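Local coordinates for protein homoserine dehydrogenase (Thermoplasma acidophilum, PDB 3ING) that probably catalyses NADP-dependent interconversion of homoserine and aspartate semialdehyde in threonine and methionine biosynthesis, and binds NADPH, at residues K3-I8 with A82-V87; L17-I22 with G311-D316; S43-S48 with G65-R70; M105-G110 with D130-N135. One frame throughout, in Å; residues are numbered along the deposited sequence. Where two conformers were deposited one is given.

All four contacts reach the Rossmann-type nucleotide-binding fold. Contact 1 pairs two neighbouring parallel strands of its sheet. Contact 3 lies at the sheet's edge strand 46-48, and its centre is about 19 Å from that of contact 1. Contact 4 packs helix 97-108 on helix 119-135, and Ala106 touches Leu86 of contact 1. Contact 2 brings helix 306-321, from the far end of the chain, onto helix 14-29; its Val313 touches Val87 of contact 1. Along the chain, residues 17-22 and then contact 3 fall between the two halves of contact 1, contact 4 follows, and residues 311-316 come last. The late helix thus returns to this fold, while Ser43 of contact 3 binds the 2'-phosphate of NADPH.

Contact 1 (K3-I8 with A82-V87); sequences KEIRII and AADLLV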
loop_
_atom_site.group_PDB
_atom_site.type_symbol
_atom_site.label_atom_id
_atom_site.label_comp_id
_atom_site.label_asym_id
_atom_site.label_seq_id
_atom_site.Cartn_x
_atom_site.Cartn_y
_atom_site.Cartn_z
ATOM N N LYS A 3 13.546 -2.687 -20.354
ATOM C CA LYS A 3 14.281 -3.979 -20.476
ATOM C C LYS A 3 15.281 -4.188 -19.327
ATOM O O LYS A 3 15.376 -5.297 -18.801
ATOM C CB LYS A 3 15.020 -4.065 -21.825
ATOM N N GLU A 4 16.006 -3.144 -18.919
ATOM C CA GLU A 4 17.103 -3.326 -17.982
ATOM C C GLU A 4 17.439 -2.085 -17.161
ATOM O O GLU A 4 17.482 -0.972 -17.694
ATOM C CB GLU A 4 18.328 -3.704 -18.795
ATOM C CG GLU A 4 19.484 -4.237 -17.992
ATOM C CD GLU A 4 20.793 -4.222 -18.785
ATOM O OE1 GLU A 4 21.222 -3.126 -19.258
ATOM O OE2 GLU A 4 21.404 -5.311 -18.901
ATOM N N ILE A 5 17.697 -2.259 -15.871
ATOM C CA ILE A 5 18.147 -1.125 -15.049
ATOM C C ILE A 5 19.493 -1.497 -14.463
ATOM O O ILE A 5 19.686 -2.605 -13.965
ATOM C CB ILE A 5 17.090 -0.642 -13.984
ATOM C CG1 ILE A 5 17.561 0.696 -13.368
ATOM C CG2 ILE A 5 16.854 -1.666 -12.926
ATOM C CD1 ILE A 5 16.566 1.411 -12.416
ATOM N N ARG A 6 20.436 -0.571 -14.570
ATOM C CA ARG A 6 21.783 -0.790 -14.105
ATOM C C ARG A 6 21.942 -0.101 -12.760
ATOM O O ARG A 6 21.646 1.101 -12.645
ATOM C CB ARG A 6 22.766 -0.214 -15.090
ATOM C CG ARG A 6 22.744 -0.885 -16.510
ATOM C CD ARG A 6 23.420 -0.006 -17.546
ATOM N NE ARG A 6 22.751 1.299 -17.624
ATOM C CZ ARG A 6 23.189 2.344 -18.331
ATOM N NH1 ARG A 6 24.296 2.263 -19.069
ATOM N NH2 ARG A 6 22.506 3.479 -18.309
ATOM N N ILE A 7 22.390 -0.854 -11.749
ATOM C CA ILE A 7 22.562 -0.279 -10.409
ATOM C C ILE A 7 23.978 -0.460 -9.862
ATOM O O ILE A 7 24.779 -1.330 -10.310
ATOM C CB ILE A 7 21.517 -0.823 -9.382
ATOM C CG1 ILE A 7 22.003 -2.168 -8.766
ATOM C CG2 ILE A 7 20.125 -0.881 -10.038
ATOM C CD1 ILE A 7 21.122 -2.742 -7.759
ATOM N N ILE A 8 24.285 0.417 -8.915
ATOM C CA ILE A 8 25.495 0.337 -8.131
ATOM C C ILE A 8 25.026 0.157 -6.699
ATOM O O ILE A 8 24.166 0.905 -6.227
ATOM C CB ILE A 8 26.355 1.609 -8.259
ATOM C CG1 ILE A 8 27.048 1.653 -9.643
ATOM C CG2 ILE A 8 27.377 1.635 -7.156
ATOM C CD1 ILE A 8 27.573 3.064 -10.041
ATOM N N ALA A 82 28.607 3.091 -16.364
ATOM C CA ALA A 82 27.327 3.739 -16.551
ATOM C C ALA A 82 26.274 2.961 -15.766
ATOM O O ALA A 82 26.178 1.750 -15.915
ATOM C CB ALA A 82 26.975 3.761 -18.041
ATOM N N ALA A 83 25.479 3.673 -14.970
ATOM C CA ALA A 83 24.418 3.100 -14.148
ATOM C C ALA A 83 23.253 4.089 -14.114
ATOM O O ALA A 83 23.425 5.277 -14.357
ATOM C CB ALA A 83 24.911 2.836 -12.736
ATOM N N ASP A 84 22.079 3.586 -13.784
ATOM C CA ASP A 84 20.888 4.419 -13.660
ATOM C C ASP A 84 20.595 4.816 -12.205
ATOM O O ASP A 84 19.909 5.807 -11.956
ATOM C CB ASP A 84 19.747 3.587 -14.159
ATOM C CG ASP A 84 20.004 3.089 -15.586
ATOM O OD1 ASP A 84 20.152 3.969 -16.455
ATOM O OD2 ASP A 84 20.102 1.865 -15.814
ATOM N N LEU A 85 21.113 4.032 -11.267
ATOM C CA LEU A 85 20.694 4.135 -9.883
ATOM C C LEU A 85 21.763 3.683 -8.909
ATOM O O LEU A 85 22.450 2.683 -9.150
ATOM C CB LEU A 85 19.446 3.251 -9.790
ATOM C CG LEU A 85 18.482 3.080 -8.642
ATOM C CD1 LEU A 85 17.076 2.702 -9.209
ATOM C CD2 LEU A 85 19.006 2.014 -7.734
ATOM N N LEU A 86 21.929 4.440 -7.820
ATOM C CA LEU A 86 22.798 4.063 -6.714
ATOM C C LEU A 86 21.926 3.602 -5.554
ATOM O O LEU A 86 20.910 4.234 -5.250
ATOM C CB LEU A 86 23.671 5.230 -6.240
ATOM C CG LEU A 86 24.404 4.944 -4.909
ATOM C CD1 LEU A 86 25.778 4.276 -5.127
ATOM C CD2 LEU A 86 24.527 6.214 -4.107
ATOM N N VAL A 87 22.307 2.488 -4.933
ATOM C CA VAL A 87 21.594 1.946 -3.796
ATOM C C VAL A 87 22.515 2.023 -2.569
ATOM O O VAL A 87 23.646 1.524 -2.581
ATOM C CB VAL A 87 21.174 0.499 -4.046
ATOM C CG1 VAL A 87 20.356 -0.034 -2.820
ATOM C CG2 VAL A 87 20.411 0.375 -5.369
HETATM O O HOH W 1 19.275 1.034 -18.381
#
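Asp84 OD2 accepts from both the backbone and the side chain of Arg6. Arg6 N donates at 2.8 Å and 170° to the anti lone pair of Asp84 OD2. Arg6 NE reaches Asp84 OD2 at 3.3 Å, from above the carboxylate plane. The Arg6 chain bends at chi3 (-59°), which brings NE to this oxygen. The salt bridge is completed by Arg6 NH2, 3.0 Å from Asp84 OD1, so the grip is side-on with one nitrogen to each oxygen. The guanidinium and carboxylate planes are 47° apart. A water also donates to OD2 and to Glu4 O. Arg6 O takes Asp84 N at 2.8 Å and, weakly, Leu85 N. A leucine in place of Arg6 would probably leave Asp84 OD1 without its charged mate, with the carboxylate held mainly through OD2. Beyond this, the parallel ladder runs through Ile8 N to Leu85 O at 2.9 Å and Val87 N to Ile8 O at 2.8 Å. Ile5 CD1 meets Leu85 CD1 tightly at 3.5 Å. The pair is central in the Rossmann-type sheet. Strand 34-41 bonds to the other edge of strand 4-10. Ile317 of helix 306-321 packs on Ile5, Ile7 and Val87, and Met111 touches Ile8 and Ala83.

Contact 2 (L17-I22 with G311-D316); sequences LNVLRI and GAVVND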
loop_
_atom_site.group_PDB
_atom_site.type_symbol
_atom_site.label_atom_id
_atom_site.label_comp_id
_atom_site.label_asym_id
_atom_site.label_seq_id
_atom_site.Cartn_x
_atom_site.Cartn_y
_atom_site.Cartn_z
ATOM N N LEU A 17 23.346 -7.753 1.177
ATOM C CA LEU A 17 23.529 -9.089 0.576
ATOM C C LEU A 17 22.161 -9.665 0.177
ATOM O O LEU A 17 22.050 -10.303 -0.849
ATOM C CB LEU A 17 24.292 -10.015 1.502
ATOM C CG LEU A 17 24.930 -11.259 0.900
ATOM C CD1 LEU A 17 25.839 -10.920 -0.302
ATOM C CD2 LEU A 17 25.714 -12.029 1.984
ATOM N N ASN A 18 21.121 -9.402 0.969
ATOM C CA ASN A 18 19.762 -9.834 0.614
ATOM C C ASN A 18 19.220 -9.095 -0.598
ATOM O O ASN A 18 18.376 -9.608 -1.332
ATOM C CB ASN A 18 18.803 -9.676 1.812
ATOM C CG ASN A 18 18.888 -10.840 2.785
ATOM O OD1 ASN A 18 18.933 -11.979 2.355
ATOM N ND2 ASN A 18 18.936 -10.548 4.089
ATOM N N VAL A 19 19.680 -7.865 -0.795
ATOM C CA VAL A 19 19.293 -7.136 -1.992
ATOM C C VAL A 19 19.820 -7.870 -3.245
ATOM O O VAL A 19 19.081 -8.106 -4.215
ATOM C CB VAL A 19 19.751 -5.651 -1.950
ATOM C CG1 VAL A 19 19.713 -5.053 -3.337
ATOM C CG2 VAL A 19 18.862 -4.800 -0.954
ATOM N N LEU A 20 21.069 -8.317 -3.178
ATOM C CA LEU A 20 21.639 -9.106 -4.252
ATOM C C LEU A 20 20.883 -10.429 -4.421
ATOM O O LEU A 20 20.603 -10.852 -5.528
ATOM C CB LEU A 20 23.125 -9.393 -3.965
ATOM C CG LEU A 20 24.115 -8.232 -4.050
ATOM C CD1 LEU A 20 25.553 -8.709 -3.853
ATOM C CD2 LEU A 20 23.978 -7.504 -5.381
ATOM N N ARG A 21 20.547 -11.085 -3.321
ATOM C CA ARG A 21 19.827 -12.358 -3.421
ATOM C C ARG A 21 18.503 -12.171 -4.137
ATOM O O ARG A 21 18.169 -12.952 -5.044
ATOM C CB ARG A 21 19.572 -12.964 -2.041
ATOM C CG ARG A 21 20.820 -13.536 -1.340
ATOM C CD ARG A 21 20.515 -14.202 0.009
ATOM N NE ARG A 21 21.753 -14.610 0.678
ATOM C CZ ARG A 21 22.277 -14.051 1.764
ATOM N NH1 ARG A 21 21.679 -13.051 2.392
ATOM N NH2 ARG A 21 23.396 -14.541 2.262
ATOM N N ILE A 22 17.758 -11.132 -3.755
ATOM C CA ILE A 22 16.449 -10.856 -4.365
ATOM C C ILE A 22 16.586 -10.512 -5.832
ATOM O O ILE A 22 15.846 -11.029 -6.656
ATOM C CB ILE A 22 15.669 -9.767 -3.579
ATOM C CG1 ILE A 22 15.279 -10.346 -2.211
ATOM C CG2 ILE A 22 14.386 -9.312 -4.333
ATOM C CD1 ILE A 22 14.652 -9.387 -1.224
ATOM N N GLY A 311 13.596 -6.394 0.244
ATOM C CA GLY A 311 12.503 -6.436 -0.704
ATOM C C GLY A 311 11.926 -5.049 -0.928
ATOM O O GLY A 311 11.567 -4.713 -2.031
ATOM N N ALA A 312 11.931 -4.230 0.115
ATOM C CA ALA A 312 11.494 -2.820 0.031
ATOM C C ALA A 312 12.446 -2.014 -0.828
ATOM O O ALA A 312 12.034 -1.240 -1.710
ATOM C CB ALA A 312 11.385 -2.204 1.481
ATOM N N VAL A 313 13.746 -2.229 -0.632
ATOM C CA VAL A 313 14.760 -1.622 -1.499
ATOM C C VAL A 313 14.537 -2.006 -2.970
ATOM O O VAL A 313 14.594 -1.133 -3.861
ATOM C CB VAL A 313 16.224 -1.978 -1.058
ATOM C CG1 VAL A 313 17.251 -1.436 -2.031
ATOM C CG2 VAL A 313 16.493 -1.512 0.413
ATOM N N VAL A 314 14.258 -3.285 -3.244
ATOM C CA VAL A 314 14.128 -3.707 -4.647
ATOM C C VAL A 314 12.808 -3.184 -5.232
ATOM O O VAL A 314 12.746 -2.866 -6.413
ATOM C CB VAL A 314 14.335 -5.228 -4.852
ATOM C CG1 VAL A 314 14.055 -5.635 -6.316
ATOM C CG2 VAL A 314 15.762 -5.625 -4.467
ATOM N N ASN A 315 11.779 -3.049 -4.396
ATOM C CA ASN A 315 10.539 -2.404 -4.858
ATOM C C ASN A 315 10.840 -0.979 -5.308
ATOM O O ASN A 315 10.392 -0.551 -6.371
ATOM C CB ASN A 315 9.456 -2.391 -3.784
ATOM C CG ASN A 315 8.131 -1.960 -4.339
ATOM O OD1 ASN A 315 7.672 -0.811 -4.133
ATOM N ND2 ASN A 315 7.546 -2.833 -5.140
ATOM N N ASP A 316 11.643 -0.249 -4.523
ATOM C CA ASP A 316 12.042 1.107 -4.900
ATOM C C ASP A 316 12.794 1.113 -6.232
ATOM O O ASP A 316 12.559 1.992 -7.074
ATOM C CB ASP A 316 12.886 1.789 -3.826
ATOM C CG ASP A 316 12.055 2.459 -2.721
ATOM O OD1 ASP A 316 10.830 2.705 -2.902
ATOM O OD2 ASP A 316 12.681 2.811 -1.691
#
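Ile22 and Gly311, which touch across this contact, are each held in their own helix by a 2.9 Å backbone bond: Ile22 N to Asn18 O, and Asn315 N to Gly311 O. Between the helices the packing is apolar. Ile22 CG1 lies anti to the carbonyl carbon (chi1 -68°), and the chain beyond it carries CD1 onto the backbone of Gly311, 3.5 Å from Gly311 N. The other branch, Ile22 CG2, meets Val314 CG2 at 3.9 Å, and the two side chains cross at a slant. Val19 fills the next place. Val19 CG2 lies 3.9 Å from Val313 CB, with the side chains roughly perpendicular. Val19 and Val314 pass each other in opposite directions, Val19 CG1 4.1 Å from Val314 CG2. Val314 CG2 therefore sits between Val19 and Ile22. An alanine in place of Ile22 would probably open a gap over the backbone of Gly311 and take away the methyl that packs on Val314 CG2. The segment axes come within 9.2 Å and cross at -59°. Helix 14-29 begins within the glycine-rich segment Gly11 to Gly16, the probable dinucleotide-binding turn, and Leu17 and Leu20 pack on helix 54-64. On helix 306-321, Val313 also touches Val114 of strand 112-115. Pro161 of the second subunit packs on Ile22 and Val314, so the two helices meet next to the dimer contact.

Contact 3 (S43-S48 with G65-R70); sequences SRSYAS and GRISDR. With NDP (NADPH dihydro-nicotinamide-adenine-dinucleotide phosphate), chain C.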
loop_
_atom_site.group_PDB
_atom_site.type_symbol
_atom_site.label_atom_id
_atom_site.label_comp_id
_atom_site.label_asym_id
_atom_site.label_seq_id
_atom_site.Cartn_x
_atom_site.Cartn_y
_atom_site.Cartn_z
ATOM N N SER A 43 32.961 -2.498 3.123
ATOM C CA SER A 43 33.822 -1.448 3.667
ATOM C C SER A 43 35.242 -1.543 3.158
ATOM O O SER A 43 35.954 -0.538 3.144
ATOM C CB SER A 43 33.835 -1.493 5.195
ATOM O OG SER A 43 34.333 -2.737 5.651
ATOM N N ARG A 44 35.654 -2.735 2.742
ATOM C CA ARG A 44 37.042 -2.957 2.339
ATOM C C ARG A 44 37.308 -3.248 0.877
ATOM O O ARG A 44 38.420 -3.036 0.426
ATOM C CB ARG A 44 37.571 -4.154 3.112
ATOM C CG ARG A 44 37.635 -3.948 4.606
ATOM C CD ARG A 44 38.157 -5.210 5.277
ATOM N NE ARG A 44 37.145 -6.272 5.331
ATOM C CZ ARG A 44 37.394 -7.557 5.607
ATOM N NH1 ARG A 44 38.626 -7.990 5.873
ATOM N NH2 ARG A 44 36.391 -8.426 5.627
ATOM N N SER A 45 36.322 -3.774 0.150
ATOM C CA SER A 45 36.526 -4.245 -1.245
ATOM C C SER A 45 35.371 -3.863 -2.179
ATOM O O SER A 45 34.303 -3.370 -1.751
ATOM C CB SER A 45 36.689 -5.778 -1.277
ATOM O OG SER A 45 35.519 -6.457 -0.810
ATOM N N TYR A 46 35.600 -4.041 -3.472
ATOM C CA TYR A 46 34.540 -3.785 -4.444
ATOM C C TYR A 46 34.737 -4.588 -5.710
ATOM O O TYR A 46 35.821 -5.165 -5.953
ATOM C CB TYR A 46 34.447 -2.291 -4.784
ATOM C CG TYR A 46 35.518 -1.802 -5.731
ATOM C CD1 TYR A 46 36.788 -1.508 -5.263
ATOM C CD2 TYR A 46 35.248 -1.578 -7.073
ATOM C CE1 TYR A 46 37.775 -1.066 -6.090
ATOM C CE2 TYR A 46 36.240 -1.103 -7.929
ATOM C CZ TYR A 46 37.509 -0.867 -7.421
ATOM O OH TYR A 46 38.521 -0.393 -8.196
ATOM N N ALA A 47 33.665 -4.636 -6.491
ATOM C CA ALA A 47 33.667 -5.211 -7.830
ATOM C C ALA A 47 32.980 -4.208 -8.732
ATOM O O ALA A 47 32.010 -3.554 -8.327
ATOM C CB ALA A 47 32.903 -6.536 -7.864
ATOM N N SER A 48 33.453 -4.104 -9.958
ATOM C CA SER A 48 32.912 -3.152 -10.929
ATOM C C SER A 48 33.063 -3.773 -12.288
ATOM O O SER A 48 34.065 -4.444 -12.525
ATOM C CB SER A 48 33.695 -1.838 -10.865
ATOM O OG SER A 48 33.245 -0.906 -11.845
ATOM N N GLY A 65 33.762 -13.299 3.723
ATOM C CA GLY A 65 33.473 -12.041 4.404
ATOM C C GLY A 65 33.843 -10.813 3.595
ATOM O O GLY A 65 33.728 -9.684 4.093
ATOM N N ARG A 66 34.254 -11.000 2.335
ATOM C CA ARG A 66 34.617 -9.879 1.465
ATOM C C ARG A 66 34.012 -10.015 0.074
ATOM O O ARG A 66 33.800 -11.112 -0.427
ATOM C CB ARG A 66 36.111 -9.761 1.301
ATOM C CG ARG A 66 36.798 -9.261 2.506
ATOM C CD ARG A 66 38.293 -9.175 2.260
ATOM N NE ARG A 66 38.827 -10.306 1.482
ATOM C CZ ARG A 66 39.073 -11.540 1.949
ATOM N NH1 ARG A 66 38.811 -11.890 3.215
ATOM N NH2 ARG A 66 39.569 -12.451 1.127
ATOM N N ILE A 67 33.735 -8.874 -0.540
ATOM C CA ILE A 67 33.168 -8.846 -1.876
ATOM C C ILE A 67 34.180 -9.285 -2.888
ATOM O O ILE A 67 33.848 -9.999 -3.849
ATOM C CB ILE A 67 32.699 -7.428 -2.246
ATOM C CG1 ILE A 67 31.428 -7.128 -1.446
ATOM C CG2 ILE A 67 32.476 -7.291 -3.789
ATOM C CD1 ILE A 67 30.251 -7.965 -1.894
ATOM N N SER A 68 35.403 -8.839 -2.690
ATOM C CA SER A 68 36.476 -9.170 -3.598
ATOM C C SER A 68 37.791 -8.950 -2.908
ATOM O O SER A 68 37.839 -8.537 -1.746
ATOM C CB SER A 68 36.437 -8.262 -4.812
ATOM O OG SER A 68 37.095 -7.034 -4.546
ATOM N N ASP A 69 38.871 -9.171 -3.644
ATOM C CA ASP A 69 40.194 -8.965 -3.107
ATOM C C ASP A 69 40.796 -7.744 -3.765
ATOM O O ASP A 69 41.989 -7.698 -4.015
ATOM C CB ASP A 69 41.039 -10.228 -3.317
ATOM C CG ASP A 69 40.496 -11.429 -2.516
ATOM O OD1 ASP A 69 40.895 -11.559 -1.325
ATOM O OD2 ASP A 69 39.680 -12.221 -3.078
ATOM N N ARG A 70 39.935 -6.760 -3.998
ATOM C CA ARG A 70 40.244 -5.499 -4.675
ATOM C C ARG A 70 39.804 -4.293 -3.804
ATOM O O ARG A 70 38.595 -3.965 -3.696
ATOM C CB ARG A 70 39.505 -5.532 -5.998
ATOM C CG ARG A 70 39.581 -4.339 -6.884
ATOM C CD ARG A 70 39.186 -4.842 -8.263
ATOM N NE ARG A 70 38.498 -3.868 -9.103
ATOM C CZ ARG A 70 39.090 -2.969 -9.880
ATOM N NH1 ARG A 70 40.426 -2.866 -9.924
ATOM N NH2 ARG A 70 38.328 -2.149 -10.608
HETATM P PA NDP C . 25.496 -3.995 8.132
HETATM O O1A NDP C . 25.134 -5.418 8.271
HETATM O O2A NDP C . 26.429 -3.446 9.144
HETATM O O5B NDP C . 26.154 -3.725 6.688
HETATM C C5B NDP C . 26.721 -2.501 6.264
HETATM C C4B NDP C . 27.463 -2.691 4.951
HETATM O O4B NDP C . 28.120 -1.515 4.556
HETATM C C3B NDP C . 28.594 -3.722 5.074
HETATM O O3B NDP C . 28.876 -4.318 3.817
HETATM C C2B NDP C . 29.751 -2.890 5.512
HETATM O O2B NDP C . 31.004 -3.444 5.226
HETATM C C1B NDP C . 29.534 -1.687 4.633
HETATM N N9A NDP C . 30.130 -0.449 5.118
HETATM C C8A NDP C . 30.363 -0.003 6.389
HETATM N N7A NDP C . 30.884 1.261 6.296
HETATM C C5A NDP C . 30.967 1.591 4.999
HETATM C C6A NDP C . 31.440 2.739 4.398
HETATM N N6A NDP C . 31.615 3.849 5.109
HETATM N N1A NDP C . 31.377 2.761 3.050
HETATM C C2A NDP C . 30.930 1.702 2.287
HETATM N N3A NDP C . 30.447 0.546 2.872
HETATM C C4A NDP C . 30.486 0.539 4.236
HETATM O O3 NDP C . 24.164 -3.096 8.102
HETATM P PN NDP C . 22.691 -3.585 7.679
HETATM O O1N NDP C . 22.065 -4.301 8.832
HETATM O O2N NDP C . 22.822 -4.265 6.354
HETATM O O5D NDP C . 21.885 -2.186 7.504
HETATM C C5D NDP C . 22.273 -1.404 6.375
HETATM C C4D NDP C . 21.454 -0.117 6.358
HETATM O O4D NDP C . 20.094 -0.478 6.259
HETATM C C3D NDP C . 21.569 0.702 7.616
HETATM O O3D NDP C . 21.724 2.103 7.361
HETATM C C2D NDP C . 20.295 0.395 8.379
HETATM O O2D NDP C . 19.902 1.436 9.231
HETATM C C1D NDP C . 19.318 0.182 7.246
HETATM N N1N NDP C . 18.146 -0.590 7.619
HETATM C C2N NDP C . 18.305 -1.846 8.146
HETATM C C3N NDP C . 17.247 -2.560 8.688
HETATM C C7N NDP C . 17.468 -3.964 9.103
HETATM O O7N NDP C . 16.413 -4.827 8.908
HETATM N N7N NDP C . 18.648 -4.405 9.519
HETATM C C4N NDP C . 15.805 -2.145 8.416
HETATM C C5N NDP C . 15.745 -0.774 7.800
HETATM C C6N NDP C . 16.888 -0.077 7.418
HETATM P P2B NDP C . 31.444 -4.917 5.682
HETATM O O1X NDP C . 32.905 -4.875 5.324
HETATM O O2X NDP C . 30.563 -6.031 5.043
HETATM O O3X NDP C . 31.228 -4.914 7.162
HETATM O O HOH W 2 34.699 -6.526 4.154
HETATM O O HOH W 3 35.870 -5.665 -10.242
#
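Ser45 OG accepts from Ser68 N at 3.0 Å and, weakly, from Ile67 N, which also bonds to Asp42. This is the tight part. Ser68 OG donates to Tyr46 O at 2.7 Å, from above the carbonyl plane, and accepts from Arg70 N in an ST turn. Tyr46 N donates to Arg70 O at 3.0 Å. Ile67 CG2 packs against Ala47 CB, and Val40 and Thr12 also touch Ile67. The looser, solvent side is made by Arg44 and Arg70, both exposed. Arg70 lays one guanidinium face under Tyr46 OH, without a hydrogen bond between them. Arg44 NH2 makes a weak bond to Gly65 O, and Arg66 CG lies over one face of the Arg44 guanidinium. Ser43, at the start of 43-48, meets NADPH: Ser43 OG donates to phosphate oxygen O1X at 2.6 Å, and Ser43 N also bonds to it. A water donating to O1X accepts from Arg44 NE. This grip on the 2'-phosphate is consistent with a preference for NADP(H) over NAD(H).

Contact 4 (M105-G110 with D130-N135); sequences MAFESG and DSANQN
Phe107, on helix 97-108 of the Rossmann-type fold, turns one ring face to helix 119-135. Ala132 CA lies over that face, 4.0 Å from the ring centroid and 21° off the normal, a CH-pi contact. At the ring edge, near its plane, Ser131 OG is 3.4 Å from Phe107 CD2. Ala132 CB reaches Phe107 CE2 at 3.8 Å. These residues join two helices that come before and after strand 112-115. Phe107 also packs on Val113 of that strand. Helix 97-108 ends here in a Schellman motif, with Gly110 at positive phi, Gly110 N bonded to Phe107 O and Met111 N to Ala106 O. Asn135 packs against the last turn of this helix. Asn135 CB is 3.7 Å from Phe107 O, and its OD1 lies near Glu108 CA. The carboxylate of Glu108 and the amide of Asn135 are turned 60° apart. A water links them, donating to Glu108 OE2 and accepting from Asn135 ND2, and it also bonds to Ser131 OG. Glu108 OE2 has its main partner in Arg104, through a salt bridge. Ser131 O is gripped twice by one residue: Asn135 ND2 at 2.8 Å and Asn135 N at 3.1 Å come from opposite faces of its carbonyl plane.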
loop_
_atom_site.group_PDB
_atom_site.type_symbol
_atom_site.label_atom_id
_atom_site.label_comp_id
_atom_site.label_asym_id
_atom_site.label_seq_id
_atom_site.Cartn_x
_atom_site.Cartn_y
_atom_site.Cartn_z
HETATM N N MSE A 105 27.046 13.049 -5.431
HETATM C CA MSE A 105 27.881 12.460 -6.472
HETATM C C MSE A 105 27.048 11.639 -7.458
HETATM O O MSE A 105 27.206 11.764 -8.699
HETATM C CB MSE A 105 28.934 11.543 -5.867
HETATM C CG MSE A 105 29.802 10.839 -6.922
HETATM SE SE MSE A 105 31.124 9.678 -6.072
HETATM C CE MSE A 105 31.948 11.022 -5.006
ATOM N N ALA A 106 26.166 10.796 -6.919
ATOM C CA ALA A 106 25.269 9.991 -7.750
ATOM C C ALA A 106 24.422 10.863 -8.673
ATOM O O ALA A 106 24.386 10.630 -9.883
ATOM C CB ALA A 106 24.375 9.107 -6.892
ATOM N N PHE A 107 23.739 11.858 -8.101
ATOM C CA PHE A 107 22.852 12.728 -8.860
ATOM C C PHE A 107 23.577 13.439 -9.966
ATOM O O PHE A 107 23.043 13.588 -11.072
ATOM C CB PHE A 107 22.204 13.811 -7.991
ATOM C CG PHE A 107 21.312 13.309 -6.912
ATOM C CD1 PHE A 107 20.482 12.204 -7.092
ATOM C CD2 PHE A 107 21.227 14.010 -5.737
ATOM C CE1 PHE A 107 19.653 11.779 -6.089
ATOM C CE2 PHE A 107 20.398 13.621 -4.732
ATOM C CZ PHE A 107 19.598 12.493 -4.893
ATOM N N GLU A 108 24.773 13.942 -9.653
ATOM C CA GLU A 108 25.555 14.670 -10.621
ATOM C C GLU A 108 26.072 13.741 -11.693
ATOM O O GLU A 108 26.410 14.193 -12.763
ATOM C CB GLU A 108 26.746 15.392 -9.960
ATOM C CG GLU A 108 26.287 16.498 -9.008
ATOM C CD GLU A 108 27.412 17.236 -8.296
ATOM O OE1 GLU A 108 28.562 16.756 -8.291
ATOM O OE2 GLU A 108 27.099 18.287 -7.702
ATOM N N SER A 109 26.167 12.449 -11.391
ATOM C CA SER A 109 26.621 11.472 -12.352
ATOM C C SER A 109 25.480 10.920 -13.191
ATOM O O SER A 109 25.676 9.934 -13.875
ATOM C CB SER A 109 27.257 10.290 -11.634
ATOM O OG SER A 109 28.459 10.656 -10.987
ATOM N N GLY A 110 24.284 11.484 -13.082
ATOM C CA GLY A 110 23.161 11.017 -13.897
ATOM C C GLY A 110 22.358 9.870 -13.308
ATOM O O GLY A 110 21.600 9.192 -14.023
ATOM N N ASP A 130 17.796 19.490 -2.506
ATOM C CA ASP A 130 18.297 20.538 -3.375
ATOM C C ASP A 130 19.147 19.953 -4.498
ATOM O O ASP A 130 19.020 20.337 -5.655
ATOM C CB ASP A 130 19.126 21.503 -2.571
ATOM C CG ASP A 130 19.600 22.673 -3.376
ATOM O OD1 ASP A 130 18.875 23.092 -4.307
ATOM O OD2 ASP A 130 20.699 23.169 -3.059
ATOM N N SER A 131 20.043 19.043 -4.158
ATOM C CA SER A 131 20.905 18.440 -5.171
ATOM C C SER A 131 20.041 17.583 -6.116
ATOM O O SER A 131 20.264 17.554 -7.333
ATOM C CB SER A 131 22.011 17.633 -4.482
ATOM O OG SER A 131 22.877 17.014 -5.417
ATOM N N ALA A 132 19.054 16.879 -5.568
ATOM C CA ALA A 132 18.141 16.084 -6.403
ATOM C C ALA A 132 17.426 17.011 -7.419
ATOM O O ALA A 132 17.380 16.755 -8.626
ATOM C CB ALA A 132 17.124 15.340 -5.527
ATOM N N ASN A 133 16.851 18.090 -6.889
ATOM C CA ASN A 133 16.164 19.078 -7.709
ATOM C C ASN A 133 17.076 19.642 -8.799
ATOM O O ASN A 133 16.747 19.578 -9.974
ATOM C CB ASN A 133 15.642 20.227 -6.858
ATOM C CG ASN A 133 14.923 21.280 -7.693
ATOM O OD1 ASN A 133 13.856 21.024 -8.250
ATOM N ND2 ASN A 133 15.517 22.466 -7.790
ATOM N N GLN A 134 18.244 20.131 -8.404
ATOM C CA GLN A 134 19.154 20.792 -9.323
ATOM C C GLN A 134 19.600 19.873 -10.447
ATOM O O GLN A 134 19.977 20.318 -11.528
ATOM C CB GLN A 134 20.393 21.303 -8.563
ATOM C CG GLN A 134 20.155 22.583 -7.760
ATOM C CD GLN A 134 21.347 22.951 -6.864
ATOM O OE1 GLN A 134 22.453 22.420 -7.039
ATOM N NE2 GLN A 134 21.122 23.858 -5.899
ATOM N N ASN A 135 19.633 18.584 -10.174
ATOM C CA ASN A 135 20.096 17.635 -11.166
ATOM C C ASN A 135 18.961 16.906 -11.827
ATOM O O ASN A 135 19.199 16.069 -12.683
ATOM C CB ASN A 135 21.076 16.650 -10.516
ATOM C CG ASN A 135 22.390 17.281 -10.185
ATOM O OD1 ASN A 135 23.235 17.481 -11.065
ATOM N ND2 ASN A 135 22.612 17.548 -8.897
HETATM O O HOH W 4 24.406 18.954 -6.909
#